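Sensory/regulatory protein rpfC (Xanthomonas campestris pv. campestris, PDB 3M6M) is a sensory and regulatory histidine kinase whose receiver domain, captured here with magnesium, probably accepts a phosphoryl group in two-component signalling. Local coordinates at residues M15-R27 with H39-A53. Residues are numbered along the deposited sequence; the frame is centred on the assembly and turned at random.
With MG (magnesium ion), chain T.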
# COMPACT_ATOMS: atom_id res chain seq x y z
N MET D 15 6.38 -29.73 -39.52
CA MET D 15 6.13 -29.52 -38.06
C MET D 15 5.33 -30.66 -37.45
O MET D 15 4.51 -31.29 -38.12
CB MET D 15 5.42 -28.19 -37.81
CG MET D 15 6.26 -26.96 -38.08
SD MET D 15 5.45 -25.43 -37.57
CE MET D 15 6.65 -24.23 -38.14
N ARG D 16 5.57 -30.92 -36.16
CA ARG D 16 4.83 -31.93 -35.42
C ARG D 16 3.70 -31.25 -34.64
O ARG D 16 3.95 -30.43 -33.74
CB ARG D 16 5.77 -32.69 -34.48
CG ARG D 16 5.44 -34.17 -34.32
CD ARG D 16 6.67 -34.96 -33.90
NE ARG D 16 6.44 -36.40 -33.92
CZ ARG D 16 6.20 -37.15 -32.84
NH1 ARG D 16 6.18 -36.61 -31.63
NH2 ARG D 16 6.00 -38.46 -32.98
N MET D 17 2.46 -31.57 -35.00
CA MET D 17 1.30 -30.86 -34.48
C MET D 17 0.44 -31.69 -33.54
O MET D 17 0.19 -32.87 -33.78
CB MET D 17 0.43 -30.34 -35.64
CG MET D 17 1.07 -29.21 -36.43
SD MET D 17 1.16 -27.68 -35.49
CE MET D 17 2.21 -26.71 -36.56
N LEU D 18 -0.02 -31.04 -32.47
CA LEU D 18 -0.95 -31.65 -31.52
C LEU D 18 -2.23 -30.82 -31.46
O LEU D 18 -2.19 -29.61 -31.22
CB LEU D 18 -0.30 -31.78 -30.14
CG LEU D 18 -1.03 -32.54 -29.03
CD1 LEU D 18 -1.46 -33.94 -29.46
CD2 LEU D 18 -0.14 -32.61 -27.80
N VAL D 19 -3.36 -31.48 -31.70
CA VAL D 19 -4.65 -30.80 -31.80
C VAL D 19 -5.64 -31.35 -30.77
O VAL D 19 -5.76 -32.57 -30.61
CB VAL D 19 -5.24 -30.92 -33.23
CG1 VAL D 19 -6.57 -30.18 -33.33
CG2 VAL D 19 -4.27 -30.37 -34.27
N ALA D 20 -6.33 -30.45 -30.08
CA ALA D 20 -7.37 -30.84 -29.13
C ALA D 20 -8.70 -30.14 -29.41
O ALA D 20 -8.78 -28.91 -29.45
CB ALA D 20 -6.91 -30.56 -27.70
N ASP D 21 -9.74 -30.95 -29.61
CA ASP D 21 -11.11 -30.47 -29.75
C ASP D 21 -12.06 -31.59 -29.36
O ASP D 21 -11.85 -32.75 -29.72
CB ASP D 21 -11.39 -30.01 -31.19
CG ASP D 21 -12.67 -29.21 -31.30
OD1 ASP D 21 -13.77 -29.77 -31.06
OD2 ASP D 21 -12.59 -28.02 -31.66
N ASP D 22 -13.12 -31.24 -28.62
CA ASP D 22 -14.06 -32.24 -28.10
C ASP D 22 -15.02 -32.81 -29.15
O ASP D 22 -15.63 -33.86 -28.93
CB ASP D 22 -14.82 -31.70 -26.88
CG ASP D 22 -15.56 -30.40 -27.17
OD1 ASP D 22 -14.92 -29.43 -27.60
OD2 ASP D 22 -16.78 -30.36 -26.93
N HIS D 23 -15.14 -32.13 -30.29
CA HIS D 23 -15.99 -32.60 -31.38
C HIS D 23 -15.19 -33.28 -32.49
O HIS D 23 -14.13 -32.79 -32.90
CB HIS D 23 -16.85 -31.46 -31.94
CG HIS D 23 -17.97 -31.05 -31.04
ND1 HIS D 23 -17.88 -29.99 -30.17
CD2 HIS D 23 -19.20 -31.58 -30.86
CE1 HIS D 23 -19.01 -29.87 -29.50
NE2 HIS D 23 -19.83 -30.83 -29.90
N GLU D 24 -15.71 -34.41 -32.97
CA GLU D 24 -15.04 -35.24 -33.98
C GLU D 24 -14.82 -34.51 -35.30
O GLU D 24 -13.74 -34.58 -35.88
CB GLU D 24 -15.84 -36.53 -34.21
CG GLU D 24 -15.15 -37.55 -35.12
CD GLU D 24 -15.96 -38.83 -35.30
OE1 GLU D 24 -16.25 -39.51 -34.29
OE2 GLU D 24 -16.30 -39.16 -36.46
N ALA D 25 -15.85 -33.80 -35.77
CA ALA D 25 -15.79 -33.06 -37.03
C ALA D 25 -14.66 -32.02 -37.05
O ALA D 25 -13.94 -31.91 -38.05
CB ALA D 25 -17.13 -32.41 -37.33
N ASN D 26 -14.52 -31.27 -35.96
CA ASN D 26 -13.48 -30.25 -35.83
C ASN D 26 -12.06 -30.81 -35.90
O ASN D 26 -11.18 -30.22 -36.54
CB ASN D 26 -13.66 -29.44 -34.55
CG ASN D 26 -14.92 -28.58 -34.56
OD1 ASN D 26 -15.33 -28.06 -35.59
ND2 ASN D 26 -15.53 -28.43 -33.39
N ARG D 27 -11.85 -31.95 -35.26
CA ARG D 27 -10.56 -32.64 -35.31
C ARG D 27 -10.24 -33.11 -36.73
O ARG D 27 -9.09 -33.04 -37.17
CB ARG D 27 -10.54 -33.84 -34.35
CG ARG D 27 -10.74 -33.50 -32.88
CD ARG D 27 -10.39 -34.68 -31.98
NE ARG D 27 -11.17 -35.87 -32.28
CZ ARG D 27 -12.33 -36.19 -31.70
NH1 ARG D 27 -12.86 -35.40 -30.78
NH2 ARG D 27 -12.95 -37.31 -32.05
N HIS D 39 2.24 -31.11 -42.49
CA HIS D 39 2.64 -31.36 -41.11
C HIS D 39 2.10 -32.70 -40.61
O HIS D 39 1.06 -33.17 -41.07
CB HIS D 39 2.16 -30.23 -40.19
CG HIS D 39 2.51 -28.86 -40.67
ND1 HIS D 39 1.55 -27.94 -41.04
CD2 HIS D 39 3.71 -28.24 -40.82
CE1 HIS D 39 2.15 -26.81 -41.41
NE2 HIS D 39 3.45 -26.97 -41.28
N LYS D 40 2.81 -33.29 -39.65
CA LYS D 40 2.34 -34.49 -38.95
C LYS D 40 1.40 -34.07 -37.82
O LYS D 40 1.66 -33.09 -37.11
CB LYS D 40 3.53 -35.29 -38.40
CG LYS D 40 3.21 -36.74 -37.99
CD LYS D 40 2.83 -36.85 -36.51
CE LYS D 40 2.55 -38.29 -36.11
NZ LYS D 40 2.13 -38.38 -34.68
N VAL D 41 0.30 -34.81 -37.66
CA VAL D 41 -0.76 -34.44 -36.72
C VAL D 41 -1.10 -35.56 -35.74
O VAL D 41 -1.06 -36.74 -36.09
CB VAL D 41 -2.07 -34.05 -37.47
CG1 VAL D 41 -2.83 -32.97 -36.70
CG2 VAL D 41 -1.80 -33.59 -38.89
N LEU D 42 -1.42 -35.17 -34.51
CA LEU D 42 -2.11 -36.05 -33.57
C LEU D 42 -3.31 -35.30 -32.98
O LEU D 42 -3.16 -34.20 -32.44
CB LEU D 42 -1.18 -36.54 -32.45
CG LEU D 42 -1.76 -37.61 -31.50
CD1 LEU D 42 -1.73 -39.01 -32.13
CD2 LEU D 42 -1.04 -37.62 -30.17
N CYS D 43 -4.48 -35.90 -33.10
CA CYS D 43 -5.71 -35.32 -32.58
C CYS D 43 -6.15 -36.01 -31.30
O CYS D 43 -6.09 -37.24 -31.19
CB CYS D 43 -6.82 -35.37 -33.62
SG CYS D 43 -6.49 -34.34 -35.05
N VAL D 44 -6.59 -35.21 -30.34
CA VAL D 44 -6.99 -35.72 -29.03
C VAL D 44 -8.32 -35.08 -28.58
O VAL D 44 -8.71 -34.02 -29.10
CB VAL D 44 -5.83 -35.58 -28.01
CG1 VAL D 44 -5.94 -34.29 -27.19
CG2 VAL D 44 -5.76 -36.82 -27.12
N ASN D 45 -9.00 -35.71 -27.63
CA ASN D 45 -10.39 -35.36 -27.31
C ASN D 45 -10.60 -34.22 -26.30
O ASN D 45 -11.71 -33.67 -26.21
CB ASN D 45 -11.16 -36.61 -26.85
CG ASN D 45 -11.48 -37.57 -27.99
OD1 ASN D 45 -12.30 -38.47 -27.84
ND2 ASN D 45 -10.83 -37.38 -29.14
N GLY D 46 -9.56 -33.86 -25.56
CA GLY D 46 -9.68 -32.83 -24.52
C GLY D 46 -8.36 -32.27 -24.04
O GLY D 46 -7.30 -32.65 -24.53
N ALA D 47 -8.44 -31.37 -23.06
CA ALA D 47 -7.26 -30.67 -22.54
C ALA D 47 -6.33 -31.55 -21.71
O ALA D 47 -5.11 -31.36 -21.73
CB ALA D 47 -7.68 -29.44 -21.74
N GLU D 48 -6.89 -32.51 -20.97
CA GLU D 48 -6.09 -33.41 -20.14
C GLU D 48 -5.27 -34.37 -20.99
O GLU D 48 -4.14 -34.73 -20.62
CB GLU D 48 -6.99 -34.20 -19.19
CG GLU D 48 -7.39 -33.42 -17.95
CD GLU D 48 -8.52 -34.08 -17.18
OE1 GLU D 48 -9.14 -33.40 -16.34
OE2 GLU D 48 -8.79 -35.28 -17.41
N GLN D 49 -5.83 -34.77 -22.12
CA GLN D 49 -5.21 -35.74 -23.01
C GLN D 49 -4.03 -35.16 -23.81
O GLN D 49 -3.10 -35.89 -24.14
CB GLN D 49 -6.25 -36.36 -23.96
CG GLN D 49 -7.37 -37.14 -23.27
CD GLN D 49 -8.61 -36.29 -23.01
OE1 GLN D 49 -8.52 -35.15 -22.53
NE2 GLN D 49 -9.78 -36.84 -23.31
N VAL D 50 -4.09 -33.87 -24.11
CA VAL D 50 -2.96 -33.19 -24.77
C VAL D 50 -1.79 -33.04 -23.79
O VAL D 50 -0.63 -33.20 -24.18
CB VAL D 50 -3.36 -31.84 -25.47
CG1 VAL D 50 -4.60 -31.24 -24.88
CG2 VAL D 50 -2.22 -30.81 -25.43
N LEU D 51 -2.10 -32.75 -22.53
CA LEU D 51 -1.07 -32.67 -21.49
C LEU D 51 -0.40 -34.02 -21.29
O LEU D 51 0.82 -34.10 -21.12
CB LEU D 51 -1.66 -32.13 -20.18
CG LEU D 51 -2.19 -30.69 -20.19
CD1 LEU D 51 -3.10 -30.42 -19.00
CD2 LEU D 51 -1.07 -29.67 -20.24
N ASP D 52 -1.19 -35.10 -21.32
CA ASP D 52 -0.67 -36.47 -21.27
C ASP D 52 0.22 -36.80 -22.48
O ASP D 52 1.24 -37.48 -22.34
CB ASP D 52 -1.82 -37.48 -21.17
CG ASP D 52 -2.43 -37.54 -19.77
OD1 ASP D 52 -1.86 -36.95 -18.82
OD2 ASP D 52 -3.48 -38.20 -19.62
N ALA D 53 -0.18 -36.31 -23.66
CA ALA D 53 0.58 -36.53 -24.89
C ALA D 53 1.91 -35.78 -24.91
O ALA D 53 2.91 -36.30 -25.40
CB ALA D 53 -0.27 -36.14 -26.10
MG MG T . -15.81 -27.14 -28.26
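Strands 16-20 and 40-44 run parallel at 20°, joined from Met15 to Asp21 by six backbone hydrogen bonds, the shortest being Met17 N to Lys40 O at 2.7 Å. They are the first two strands of the CheY-like receiver fold, linked by a beta-alpha-beta crossover through helix 24-35; strand 40-44 borders the sheet, and 16-20 lies between it and strand 61-65. On the face bearing Leu18 and Ala20, the side chains meet helix 47-53. The two methyls of Leu18 divide the work: CD1 packs alongside Leu42 CD2 at 3.8 Å, while CD2 reaches Val50 CG2 at 3.6 Å and also touches Ala53 CB. With Leu18 CG anti to the backbone N (chi1 -173°), the fork sits between neighbouring strand and helix. Ala20 CB rests against the other Val50 methyl, CG1. On the opposite face, Val19 CG2 meets Val41 CG1 at 3.8 Å, under helix 24-35, whose Leu30 and Leu34 add to this layer.

At the C-terminal ends of the strands, the acidic loop holds magnesium: Asp22 OD1 binds it at 2.5 Å, with Asp65 and the His67 carbonyl as further ligands. Neighbouring Asp21 forms an Asx turn, its OD1 accepting from His23 N and, from above the carboxylate plane, from Asn26 ND2; its OD2 pairs with Lys119. Arg27 folds back, bent at chi3, and gives NH1 to Asp21 O in its guanidinium plane. Over one face of that guanidinium lies the Asn45 amide, the planes 28° apart and ND2 3.2 Å from Arg27 CZ.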